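Side-chain contacts in ULam111 (Flavobacterium sp., PDB 5WUT), which probably hydrolyses the beta-1,3-glucosidic bonds of laminarin, as a laminarinase of glycoside hydrolase family 16 built on a beta-jelly-roll fold: residues G117-L122 with D170-F175; A89-G94 with H161-D166; Y82-A87 with V176-V181; E123-G126 with V132-S135. All coordinates share one frame; numbering follows the deposited sequence.

How the contacts relate
The four contacts illustrate how a jelly-roll enzyme changes its chemistry with depth. Contact 1 is buried and wholly apolar in its side-chain meetings, joining strands of two facing layers without one hydrogen bond between them. Contacts 2 and 4 are also buried, but their partners are neighbours within a layer, so backbone bonds lead and one water completes each. Contact 3 lies at the surface, where side chains meet almost entirely through water. Elements are shared: strand 83-90 serves contacts 2 and 3, strand 172-176 of contact 1 leads into the turn of contact 3, and strand 118-123 supplies contact 1 and leads into contact 4.

Contact 1 (G117-L122 with D170-F175); sequences GEIDIL and DKMDFF
Two first torsions aim Ile-119 and Met-172 at each other. In Ile-119, CG1 stands anti to the carbonyl carbon (chi1 -47°), which leaves CG2 anti to the backbone N and gives the side chain two working branches. Met-172 starts out with CG anti to its N (chi1 -165°) and then bends at both following torsions, bringing its methyl round to the isoleucine. The branch ending in CD1 lies 3.6 Å from CE of Met-172, while CG2 takes the other neighbour, 3.8 Å from CE2 of Phe-174. That ring is approached at a slant, and the same CE2 lies 3.4 Å from the carbonyl O of Asp-120. One isoleucine thus fills the space before two successive inward-pointing side chains of strand 172-175. Replacing Ile-119 by an alanine would probably leave the Met-172 methyl without its mate and open a gap beside the Phe-174 ring. The short segments run in nearly the same direction, with axes 8.8 Å apart, and no hydrogen bond links them: this is face-to-face packing between layers of the jelly roll. Glu-118 and Asp-120, the residues alternating with Ile-119, reach instead toward Trp-102 and His-137. Strand 118-123 is flanked in its own layer by strands 97-105 and 131-137, and strand 172-176 lies between strands 161-167 and 179-184, with Ile-165 and Tyr-182 packing on Phe-174.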
loop_
_atom_site.group_PDB
_atom_site.type_symbol
_atom_site.label_atom_id
_atom_site.label_comp_id
_atom_site.label_asym_id
_atom_site.label_seq_id
_atom_site.Cartn_x
_atom_site.Cartn_y
_atom_site.Cartn_z
ATOM N N GLY A 117 -22.709 -0.205 -14.253
ATOM C CA GLY A 117 -21.384 -0.133 -13.663
ATOM C C GLY A 117 -21.367 -0.118 -12.138
ATOM O O GLY A 117 -22.310 0.354 -11.474
ATOM N N GLU A 118 -20.270 -0.628 -11.579
ATOM C CA GLU A 118 -20.089 -0.720 -10.139
ATOM C C GLU A 118 -18.622 -0.497 -9.811
ATOM O O GLU A 118 -17.750 -0.984 -10.536
ATOM C CB GLU A 118 -20.551 -2.093 -9.634
ATOM C CG GLU A 118 -20.262 -2.368 -8.155
ATOM C CD GLU A 118 -20.743 -3.738 -7.686
ATOM O OE1 GLU A 118 -21.640 -4.328 -8.325
ATOM O OE2 GLU A 118 -20.224 -4.229 -6.672
ATOM N N ILE A 119 -18.355 0.240 -8.735
ATOM C CA ILE A 119 -16.991 0.467 -8.241
ATOM C C ILE A 119 -16.889 -0.037 -6.808
ATOM O O ILE A 119 -17.583 0.467 -5.928
ATOM C CB ILE A 119 -16.584 1.968 -8.267
ATOM C CG1 ILE A 119 -16.948 2.616 -9.606
ATOM C CG2 ILE A 119 -15.073 2.122 -7.918
ATOM C CD1 ILE A 119 -16.741 4.115 -9.629
ATOM N N ASP A 120 -16.036 -1.035 -6.574
ATOM C CA ASP A 120 -15.883 -1.623 -5.252
ATOM C C ASP A 120 -14.622 -1.087 -4.598
ATOM O O ASP A 120 -13.499 -1.450 -4.985
ATOM C CB ASP A 120 -15.813 -3.148 -5.328
ATOM C CG ASP A 120 -17.076 -3.761 -5.864
ATOM O OD1 ASP A 120 -18.144 -3.160 -5.695
ATOM O OD2 ASP A 120 -16.997 -4.872 -6.417
ATOM N N ILE A 121 -14.808 -0.251 -3.583
ATOM C CA ILE A 121 -13.705 0.525 -3.020
ATOM C C ILE A 121 -13.155 -0.078 -1.721
ATOM O O ILE A 121 -11.945 -0.275 -1.586
ATOM C CB ILE A 121 -14.160 1.981 -2.774
ATOM C CG1 ILE A 121 -14.716 2.582 -4.073
ATOM C CG2 ILE A 121 -12.998 2.808 -2.212
ATOM C CD1 ILE A 121 -15.359 3.977 -3.889
ATOM N N LEU A 122 -14.042 -0.335 -0.753
ATOM C CA LEU A 122 -13.702 -1.103 0.438
ATOM C C LEU A 122 -14.414 -2.433 0.297
ATOM O O LEU A 122 -15.633 -2.467 0.233
ATOM C CB LEU A 122 -14.137 -0.376 1.728
ATOM C CG LEU A 122 -13.857 -0.999 3.112
ATOM C CD1 LEU A 122 -14.123 0.064 4.153
ATOM C CD2 LEU A 122 -14.656 -2.266 3.462
ATOM N N ASP A 170 -10.481 8.785 -17.922
ATOM C CA ASP A 170 -9.525 7.886 -18.566
ATOM C C ASP A 170 -9.139 6.670 -17.725
ATOM O O ASP A 170 -8.732 5.641 -18.267
ATOM C CB ASP A 170 -8.260 8.647 -18.941
ATOM C CG ASP A 170 -8.509 9.700 -20.001
ATOM O OD1 ASP A 170 -9.190 9.404 -21.008
ATOM O OD2 ASP A 170 -8.046 10.831 -19.799
ATOM N N LYS A 171 -9.224 6.780 -16.404
ATOM C CA LYS A 171 -8.812 5.653 -15.581
ATOM C C LYS A 171 -9.391 5.674 -14.179
ATOM O O LYS A 171 -9.877 6.702 -13.695
ATOM C CB LYS A 171 -7.288 5.578 -15.493
ATOM C CG LYS A 171 -6.650 6.811 -14.954
ATOM C CD LYS A 171 -5.190 6.550 -14.633
ATOM C CE LYS A 171 -4.522 7.834 -14.207
ATOM N NZ LYS A 171 -5.002 8.275 -12.874
ATOM N N MET A 172 -9.328 4.511 -13.541
ATOM C CA MET A 172 -9.769 4.327 -12.173
ATOM C C MET A 172 -8.604 3.802 -11.346
ATOM O O MET A 172 -8.170 2.662 -11.551
ATOM C CB MET A 172 -10.940 3.343 -12.123
ATOM C CG MET A 172 -11.720 3.344 -10.820
ATOM S SD MET A 172 -12.883 4.723 -10.751
ATOM C CE MET A 172 -14.079 4.250 -11.992
ATOM N N ASP A 173 -8.095 4.628 -10.435
ATOM C CA ASP A 173 -7.015 4.231 -9.521
ATOM C C ASP A 173 -7.598 3.915 -8.149
ATOM O O ASP A 173 -8.457 4.662 -7.662
ATOM C CB ASP A 173 -5.979 5.344 -9.344
ATOM C CG ASP A 173 -5.070 5.542 -10.545
ATOM O OD1 ASP A 173 -4.607 6.685 -10.722
ATOM O OD2 ASP A 173 -4.773 4.594 -11.287
ATOM N N PHE A 174 -7.123 2.847 -7.514
ATOM C CA PHE A 174 -7.589 2.473 -6.183
ATOM C C PHE A 174 -6.447 2.565 -5.175
ATOM O O PHE A 174 -5.337 2.099 -5.466
ATOM C CB PHE A 174 -8.140 1.038 -6.181
ATOM C CG PHE A 174 -9.374 0.832 -7.038
ATOM C CD1 PHE A 174 -9.278 0.765 -8.425
ATOM C CD2 PHE A 174 -10.623 0.631 -6.445
ATOM C CE1 PHE A 174 -10.423 0.545 -9.213
ATOM C CE2 PHE A 174 -11.754 0.410 -7.216
ATOM C CZ PHE A 174 -11.657 0.371 -8.600
ATOM N N PHE A 175 -6.715 3.153 -4.008
ATOM C CA PHE A 175 -5.701 3.361 -2.974
ATOM C C PHE A 175 -6.127 2.813 -1.630
ATOM O O PHE A 175 -7.271 2.986 -1.210
ATOM C CB PHE A 175 -5.379 4.857 -2.797
ATOM C CG PHE A 175 -5.003 5.569 -4.060
ATOM C CD1 PHE A 175 -5.977 6.013 -4.946
ATOM C CD2 PHE A 175 -3.673 5.856 -4.342
ATOM C CE1 PHE A 175 -5.629 6.672 -6.102
ATOM C CE2 PHE A 175 -3.316 6.532 -5.484
ATOM C CZ PHE A 175 -4.296 6.944 -6.380
#

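Contact 2 (A89-G94 with H161-D166); sequences AKLPVG and HLYAID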
loop_
_atom_site.group_PDB
_atom_site.type_symbol
_atom_site.label_atom_id
_atom_site.label_comp_id
_atom_site.label_asym_id
_atom_site.label_seq_id
_atom_site.Cartn_x
_atom_site.Cartn_y
_atom_site.Cartn_z
ATOM N N ALA A 89 -12.344 3.916 7.582
ATOM C CA ALA A 89 -13.209 2.926 8.208
ATOM C C ALA A 89 -12.450 1.868 8.986
ATOM O O ALA A 89 -11.260 1.644 8.765
ATOM C CB ALA A 89 -14.089 2.259 7.161
ATOM N N LYS A 90 -13.170 1.233 9.910
ATOM C CA LYS A 90 -12.645 0.137 10.732
ATOM C C LYS A 90 -13.504 -1.105 10.484
ATOM O O LYS A 90 -14.737 -1.011 10.471
ATOM C CB LYS A 90 -12.638 0.548 12.209
ATOM C CG LYS A 90 -12.177 -0.531 13.182
ATOM C CD LYS A 90 -12.119 0.028 14.596
ATOM C CE LYS A 90 -11.412 -0.923 15.553
ATOM N NZ LYS A 90 -12.069 -2.256 15.648
ATOM N N LEU A 91 -12.852 -2.250 10.258
ATOM C CA LEU A 91 -13.536 -3.459 9.799
ATOM C C LEU A 91 -14.144 -4.294 10.916
ATOM O O LEU A 91 -13.602 -4.318 12.025
ATOM C CB LEU A 91 -12.558 -4.345 9.031
ATOM C CG LEU A 91 -11.972 -3.763 7.752
ATOM C CD1 LEU A 91 -10.836 -4.657 7.240
ATOM C CD2 LEU A 91 -13.076 -3.616 6.712
ATOM N N PRO A 92 -15.255 -4.985 10.610
ATOM C CA PRO A 92 -15.704 -6.108 11.440
ATOM C C PRO A 92 -14.790 -7.286 11.157
ATOM O O PRO A 92 -14.097 -7.275 10.135
ATOM C CB PRO A 92 -17.116 -6.385 10.935
ATOM C CG PRO A 92 -16.996 -6.088 9.459
ATOM C CD PRO A 92 -16.045 -4.888 9.371
ATOM N N VAL A 93 -14.793 -8.305 12.011
ATOM C CA VAL A 93 -13.917 -9.442 11.776
ATOM C C VAL A 93 -14.663 -10.744 11.985
ATOM O O VAL A 93 -15.615 -10.807 12.760
ATOM C CB VAL A 93 -12.687 -9.406 12.703
ATOM C CG1 VAL A 93 -11.838 -8.181 12.407
ATOM C CG2 VAL A 93 -13.114 -9.375 14.145
ATOM N N GLY A 94 -14.245 -11.778 11.267
ATOM C CA GLY A 94 -14.774 -13.112 11.501
ATOM C C GLY A 94 -15.340 -13.769 10.264
ATOM O O GLY A 94 -15.744 -13.106 9.302
ATOM N N HIS A 161 -8.437 2.440 8.550
ATOM C CA HIS A 161 -7.639 2.579 7.338
ATOM C C HIS A 161 -8.385 3.417 6.322
ATOM O O HIS A 161 -9.592 3.641 6.441
ATOM C CB HIS A 161 -7.303 1.215 6.748
ATOM C CG HIS A 161 -6.447 0.382 7.643
ATOM N ND1 HIS A 161 -5.082 0.262 7.469
ATOM C CD2 HIS A 161 -6.752 -0.348 8.742
ATOM C CE1 HIS A 161 -4.589 -0.513 8.416
ATOM N NE2 HIS A 161 -5.581 -0.899 9.203
ATOM N N LEU A 162 -7.650 3.869 5.310
ATOM C CA LEU A 162 -8.208 4.692 4.241
ATOM C C LEU A 162 -8.400 3.870 2.977
ATOM O O LEU A 162 -7.508 3.101 2.573
ATOM C CB LEU A 162 -7.291 5.883 3.948
ATOM C CG LEU A 162 -6.937 6.791 5.121
ATOM C CD1 LEU A 162 -6.021 7.890 4.605
ATOM C CD2 LEU A 162 -8.170 7.380 5.766
ATOM N N TYR A 163 -9.569 4.032 2.365
ATOM C CA TYR A 163 -9.921 3.352 1.128
ATOM C C TYR A 163 -10.354 4.404 0.142
ATOM O O TYR A 163 -11.248 5.172 0.459
ATOM C CB TYR A 163 -11.042 2.335 1.371
ATOM C CG TYR A 163 -10.739 1.317 2.443
ATOM C CD1 TYR A 163 -10.924 1.604 3.795
ATOM C CD2 TYR A 163 -10.297 0.040 2.104
ATOM C CE1 TYR A 163 -10.645 0.653 4.773
ATOM C CE2 TYR A 163 -10.034 -0.907 3.068
ATOM C CZ TYR A 163 -10.207 -0.603 4.403
ATOM O OH TYR A 163 -9.933 -1.572 5.368
ATOM N N ALA A 164 -9.715 4.478 -1.028
ATOM C CA ALA A 164 -10.008 5.580 -1.930
ATOM C C ALA A 164 -9.908 5.207 -3.399
ATOM O O ALA A 164 -9.299 4.199 -3.757
ATOM C CB ALA A 164 -9.073 6.756 -1.636
ATOM N N ILE A 165 -10.519 6.035 -4.245
ATOM C CA ILE A 165 -10.316 5.955 -5.687
ATOM C C ILE A 165 -9.972 7.328 -6.238
ATOM O O ILE A 165 -10.395 8.346 -5.693
ATOM C CB ILE A 165 -11.549 5.419 -6.447
ATOM C CG1 ILE A 165 -12.802 6.237 -6.121
ATOM C CG2 ILE A 165 -11.771 3.958 -6.111
ATOM C CD1 ILE A 165 -14.006 5.882 -6.996
ATOM N N ASP A 166 -9.183 7.349 -7.305
ATOM C CA ASP A 166 -9.054 8.548 -8.124
ATOM C C ASP A 166 -9.672 8.190 -9.455
ATOM O O ASP A 166 -9.174 7.331 -10.182
ATOM C CB ASP A 166 -7.605 9.003 -8.270
ATOM C CG ASP A 166 -7.501 10.425 -8.833
ATOM O OD1 ASP A 166 -8.487 11.179 -8.732
ATOM O OD2 ASP A 166 -6.429 10.799 -9.332
HETATM O O HOH W 1 -10.120 -0.728 7.896
#
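Tyr-163 reaches from its strand toward Ala-89 and Leu-91, and its side chain can be followed outward. CB sets the direction toward residues 89-94, and CG, anti to the carbonyl carbon (chi1 -56°), swings the ring alongside the end of strand 83-90. Farther out, CE1 passes the CB of Ala-89 at 4.5 Å and has the Ala-89 carbonyl O near the ring plane at its edge; on the other flank CE2 approaches Val-132. At the tip, OH lies 3.7 Å from CD1 of Leu-91, with CG of that leucine almost as near, the two side chains crossing at a slant. A water in the plane of the ring completes the tip, 2.7 Å from Tyr-163 OH, and donates to Ala-89 O over 2.8 Å. The backbone beneath is an antiparallel hydrogen-bonded pair: Ala-89 N gives to His-161 O at 3.0 Å, and His-161 N returns a bond to Ala-89 O at 2.9 Å. The His-161 ring itself turns to Asp-177, which accepts from ND1. Ala-89 O is therefore gripped twice, by a backbone N-H and by water, and the phenol hydroxyl, although set against leucine carbons, keeps a polar partner where the strand pairing gives out.

Contact 3 (Y82-A87 with V176-V181); sequences YGYIEA and VDNILV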
loop_
_atom_site.group_PDB
_atom_site.type_symbol
_atom_site.label_atom_id
_atom_site.label_comp_id
_atom_site.label_asym_id
_atom_site.label_seq_id
_atom_site.Cartn_x
_atom_site.Cartn_y
_atom_site.Cartn_z
ATOM N N TYR A 82 -16.660 11.555 -11.394
ATOM C CA TYR A 82 -15.212 11.725 -11.238
ATOM C C TYR A 82 -14.853 12.328 -9.888
ATOM O O TYR A 82 -15.684 12.935 -9.208
ATOM C CB TYR A 82 -14.596 12.595 -12.363
ATOM C CG TYR A 82 -14.979 12.185 -13.770
ATOM C CD1 TYR A 82 -15.052 10.851 -14.141
ATOM C CD2 TYR A 82 -15.262 13.143 -14.736
ATOM C CE1 TYR A 82 -15.427 10.478 -15.416
ATOM C CE2 TYR A 82 -15.631 12.785 -16.020
ATOM C CZ TYR A 82 -15.705 11.459 -16.363
ATOM O OH TYR A 82 -16.073 11.113 -17.642
ATOM N N GLY A 83 -13.596 12.150 -9.506
ATOM C CA GLY A 83 -13.090 12.763 -8.297
ATOM C C GLY A 83 -12.138 11.868 -7.538
ATOM O O GLY A 83 -11.914 10.719 -7.909
ATOM N N TYR A 84 -11.556 12.414 -6.485
ATOM C CA TYR A 84 -10.828 11.607 -5.528
ATOM C C TYR A 84 -11.791 11.372 -4.381
ATOM O O TYR A 84 -12.219 12.313 -3.717
ATOM C CB TYR A 84 -9.538 12.286 -5.047
ATOM C CG TYR A 84 -8.630 11.312 -4.304
ATOM C CD1 TYR A 84 -8.763 11.103 -2.935
ATOM C CD2 TYR A 84 -7.647 10.591 -4.988
ATOM C CE1 TYR A 84 -7.935 10.192 -2.262
ATOM C CE2 TYR A 84 -6.811 9.700 -4.329
ATOM C CZ TYR A 84 -6.965 9.502 -2.972
ATOM O OH TYR A 84 -6.138 8.596 -2.339
ATOM N N ILE A 85 -12.143 10.113 -4.164
ATOM C CA ILE A 85 -13.184 9.763 -3.206
ATOM C C ILE A 85 -12.547 8.877 -2.134
ATOM O O ILE A 85 -11.926 7.875 -2.455
ATOM C CB ILE A 85 -14.356 9.065 -3.902
ATOM C CG1 ILE A 85 -15.088 10.042 -4.832
ATOM C CG2 ILE A 85 -15.303 8.452 -2.881
ATOM C CD1 ILE A 85 -16.008 9.380 -5.809
ATOM N N GLU A 86 -12.664 9.271 -0.871
ATOM C CA GLU A 86 -11.946 8.590 0.221
ATOM C C GLU A 86 -12.841 8.295 1.410
ATOM O O GLU A 86 -13.596 9.172 1.846
ATOM C CB GLU A 86 -10.759 9.462 0.673
ATOM C CG GLU A 86 -9.928 8.903 1.832
ATOM C CD GLU A 86 -8.864 9.913 2.274
ATOM O OE1 GLU A 86 -7.802 10.008 1.616
ATOM O OE2 GLU A 86 -9.107 10.644 3.260
ATOM N N ALA A 87 -12.753 7.070 1.934
ATOM C CA ALA A 87 -13.450 6.702 3.157
ATOM C C ALA A 87 -12.452 6.255 4.203
ATOM O O ALA A 87 -11.415 5.681 3.880
ATOM C CB ALA A 87 -14.476 5.587 2.902
ATOM N N VAL A 176 -5.205 2.154 -0.941
ATOM C CA VAL A 176 -5.422 1.824 0.447
ATOM C C VAL A 176 -4.302 2.446 1.249
ATOM O O VAL A 176 -3.131 2.278 0.900
ATOM C CB VAL A 176 -5.486 0.298 0.667
ATOM C CG1 VAL A 176 -5.752 -0.015 2.138
ATOM C CG2 VAL A 176 -6.584 -0.298 -0.201
ATOM N N ASP A 177 -4.665 3.199 2.286
ATOM C CA ASP A 177 -3.701 3.953 3.084
ATOM C C ASP A 177 -2.743 4.726 2.191
ATOM O O ASP A 177 -1.538 4.768 2.436
ATOM C CB ASP A 177 -2.941 3.015 4.032
ATOM C CG ASP A 177 -3.845 2.394 5.084
ATOM O OD1 ASP A 177 -4.863 3.006 5.453
ATOM O OD2 ASP A 177 -3.537 1.292 5.550
ATOM N N ASN A 178 -3.320 5.330 1.153
ATOM C CA ASN A 178 -2.621 6.220 0.223
ATOM C C ASN A 178 -1.642 5.493 -0.688
ATOM O O ASN A 178 -0.863 6.142 -1.386
ATOM C CB ASN A 178 -1.891 7.327 0.991
ATOM C CG ASN A 178 -2.832 8.192 1.804
ATOM O OD1 ASN A 178 -3.785 8.741 1.271
ATOM N ND2 ASN A 178 -2.571 8.307 3.102
ATOM N N ILE A 179 -1.675 4.157 -0.680
ATOM C CA ILE A 179 -0.858 3.376 -1.614
ATOM C C ILE A 179 -1.677 2.908 -2.822
ATOM O O ILE A 179 -2.720 2.286 -2.667
ATOM C CB ILE A 179 -0.227 2.188 -0.896
ATOM C CG1 ILE A 179 0.718 2.732 0.172
ATOM C CG2 ILE A 179 0.487 1.285 -1.885
ATOM C CD1 ILE A 179 1.375 1.680 0.997
ATOM N N LEU A 180 -1.220 3.239 -4.029
ATOM C CA LEU A 180 -1.928 2.798 -5.233
ATOM C C LEU A 180 -1.819 1.288 -5.373
ATOM O O LEU A 180 -0.711 0.759 -5.538
ATOM C CB LEU A 180 -1.372 3.482 -6.472
ATOM C CG LEU A 180 -1.987 3.062 -7.807
ATOM C CD1 LEU A 180 -3.438 3.438 -7.842
ATOM C CD2 LEU A 180 -1.225 3.746 -8.948
ATOM N N VAL A 181 -2.954 0.594 -5.276
ATOM C CA VAL A 181 -2.928 -0.874 -5.289
ATOM C C VAL A 181 -3.459 -1.494 -6.578
ATOM O O VAL A 181 -3.186 -2.667 -6.852
ATOM C CB VAL A 181 -3.717 -1.467 -4.110
ATOM C CG1 VAL A 181 -3.084 -1.040 -2.803
ATOM C CG2 VAL A 181 -5.202 -1.062 -4.169
HETATM O O HOH W 2 -6.361 8.182 0.288
HETATM O O HOH W 3 -5.473 11.152 2.782
#
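Tyr-84 and Glu-86 stand on one side of strand 83-90 and point toward Asn-178, yet no pair of their atoms bonds directly across the gap. The tyrosine leaves the backbone with CG anti to N (chi1 -167°), and Glu-86 runs out extended before its carboxylate twists. This brings OE1 of Glu-86 into the plane of the Tyr-84 ring, at its edge. From the turn, Asn-178 presents its OD1, which stays 4.2 Å from Glu-86 OE1. A water settles this meeting of two acceptors and a hydroxyl. Also in the ring plane, it accepts from Tyr-84 OH at 2.7 Å and donates to Glu-86 OE1 at 2.7 Å and to Asn-178 OD1 at 2.8 Å. A second water donates to OE1 at 2.8 Å and only weakly to the asparagine oxygen. Glu-86 is held from its other oxygen too, since OE2 is hydrogen-bonded to Tyr-230 OH. These restraints probably limit rotation of the carboxylate. Asp-177, next to Asn-178, uses OD1 to take the backbone N-H of Leu-162, tying the turn to the strand that lies between. Residues 176-179 form a type I' turn, with both central residues at positive phi and Val-176 and Ile-179 bonded through both backbone groups. This is the classic two-residue beta hairpin, here placed where Ile-179 meets Ile-179 of the second subunit.

Contact 4 (E123-G126 with V132-S135); sequences EYVG and VFTS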
loop_
_atom_site.group_PDB
_atom_site.type_symbol
_atom_site.label_atom_id
_atom_site.label_comp_id
_atom_site.label_asym_id
_atom_site.label_seq_id
_atom_site.Cartn_x
_atom_site.Cartn_y
_atom_site.Cartn_z
ATOM N N GLU A 123 -13.654 -3.521 0.215
ATOM C CA GLU A 123 -14.239 -4.863 0.171
ATOM C C GLU A 123 -13.385 -5.796 1.004
ATOM O O GLU A 123 -12.180 -5.925 0.770
ATOM C CB GLU A 123 -14.318 -5.405 -1.247
ATOM C CG GLU A 123 -15.075 -4.548 -2.212
ATOM C CD GLU A 123 -16.575 -4.628 -2.024
ATOM O OE1 GLU A 123 -17.067 -5.587 -1.384
ATOM O OE2 GLU A 123 -17.262 -3.715 -2.533
ATOM N N TYR A 124 -14.012 -6.458 1.965
ATOM C CA TYR A 124 -13.315 -7.359 2.872
ATOM C C TYR A 124 -14.242 -8.499 3.196
ATOM O O TYR A 124 -15.426 -8.274 3.424
ATOM C CB TYR A 124 -12.901 -6.620 4.140
ATOM C CG TYR A 124 -12.323 -7.447 5.262
ATOM C CD1 TYR A 124 -13.109 -7.795 6.354
ATOM C CD2 TYR A 124 -10.978 -7.822 5.271
ATOM C CE1 TYR A 124 -12.575 -8.531 7.411
ATOM C CE2 TYR A 124 -10.443 -8.543 6.315
ATOM C CZ TYR A 124 -11.250 -8.896 7.383
ATOM O OH TYR A 124 -10.722 -9.615 8.425
ATOM N N VAL A 125 -13.731 -9.723 3.168
ATOM C CA VAL A 125 -14.533 -10.839 3.658
ATOM C C VAL A 125 -13.782 -11.443 4.819
ATOM O O VAL A 125 -12.613 -11.812 4.694
ATOM C CB VAL A 125 -14.848 -11.880 2.561
ATOM C CG1 VAL A 125 -15.810 -11.286 1.554
ATOM C CG2 VAL A 125 -13.581 -12.372 1.862
ATOM N N GLY A 126 -14.446 -11.517 5.966
ATOM C CA GLY A 126 -13.797 -11.959 7.182
ATOM C C GLY A 126 -13.248 -13.379 7.121
ATOM O O GLY A 126 -12.391 -13.754 7.931
ATOM N N VAL A 132 -7.770 -7.332 1.215
ATOM C CA VAL A 132 -8.881 -6.525 0.706
ATOM C C VAL A 132 -8.969 -6.657 -0.802
ATOM O O VAL A 132 -8.004 -7.050 -1.459
ATOM C CB VAL A 132 -8.752 -5.047 1.072
ATOM C CG1 VAL A 132 -8.696 -4.890 2.580
ATOM C CG2 VAL A 132 -7.524 -4.440 0.405
ATOM N N PHE A 133 -10.127 -6.310 -1.350
ATOM C CA PHE A 133 -10.381 -6.452 -2.779
ATOM C C PHE A 133 -10.812 -5.110 -3.335
ATOM O O PHE A 133 -11.524 -4.377 -2.657
ATOM C CB PHE A 133 -11.458 -7.513 -3.030
ATOM C CG PHE A 133 -11.132 -8.861 -2.444
ATOM C CD1 PHE A 133 -11.379 -9.137 -1.104
ATOM C CD2 PHE A 133 -10.582 -9.853 -3.234
ATOM C CE1 PHE A 133 -11.071 -10.378 -0.563
ATOM C CE2 PHE A 133 -10.273 -11.095 -2.696
ATOM C CZ PHE A 133 -10.522 -11.352 -1.361
ATOM N N THR A 134 -10.347 -4.777 -4.536
ATOM C CA THR A 134 -10.773 -3.575 -5.254
ATOM C C THR A 134 -11.164 -4.022 -6.646
ATOM O O THR A 134 -10.387 -4.720 -7.298
ATOM C CB THR A 134 -9.668 -2.515 -5.323
ATOM O OG1 THR A 134 -8.482 -3.105 -5.872
ATOM C CG2 THR A 134 -9.360 -1.988 -3.937
ATOM N N SER A 135 -12.370 -3.655 -7.088
ATOM C CA SER A 135 -12.965 -4.257 -8.282
ATOM C C SER A 135 -13.879 -3.324 -9.043
ATOM O O SER A 135 -14.372 -2.324 -8.504
ATOM C CB SER A 135 -13.783 -5.502 -7.925
ATOM O OG SER A 135 -13.160 -6.299 -6.936
HETATM O O HOH W 4 -10.877 -2.778 -0.511
#
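Glu-123 and Phe-133 form the tight part of this contact, and their backbones do much of the work. The Phe-133 N-H donates to Glu-123 O at 3.0 Å with an N-H...O angle of 156°, arriving tilted from the carbonyl plane. The same oxygen receives a CA-H...O approach from Val-132, whose CA lies 3.4 Å away. Alongside, CB of Glu-123 presses to 3.3 Å from the Phe-133 carbonyl O and to 4.0 Å from the phenylalanine CB. A bend at the second torsion (chi2 -75°) then carries the carboxylate away from strand 132-135, toward Trp-98, whose NE1 bonds to OE1. The other side is looser. No direct bond returns from Glu-123 N to Phe-133 O; a water spans them, accepting from the nitrogen at 3.0 Å and donating to the oxygen at 2.8 Å. Farther along, CG2 of Val-125 lies 4.0 Å from CE1 of the partly exposed Phe-133 ring, the two side chains crossing at about a right angle; Glu-123 O stands at the ring edge, and Arg-150 and Glu-128 pack on the phenylalanine from outside the two segments. Glu-123 closes the sequence Glu-Ile-Asp-Ile-Leu-Glu, in which Ile-121 and Leu-122 make a classic beta bulge opposite Phe-101. Such a bulged strand carrying three acids is characteristic of the laminarinases and several other members of family 16, and Glu-123 probably corresponds to the general acid/base of its relatives.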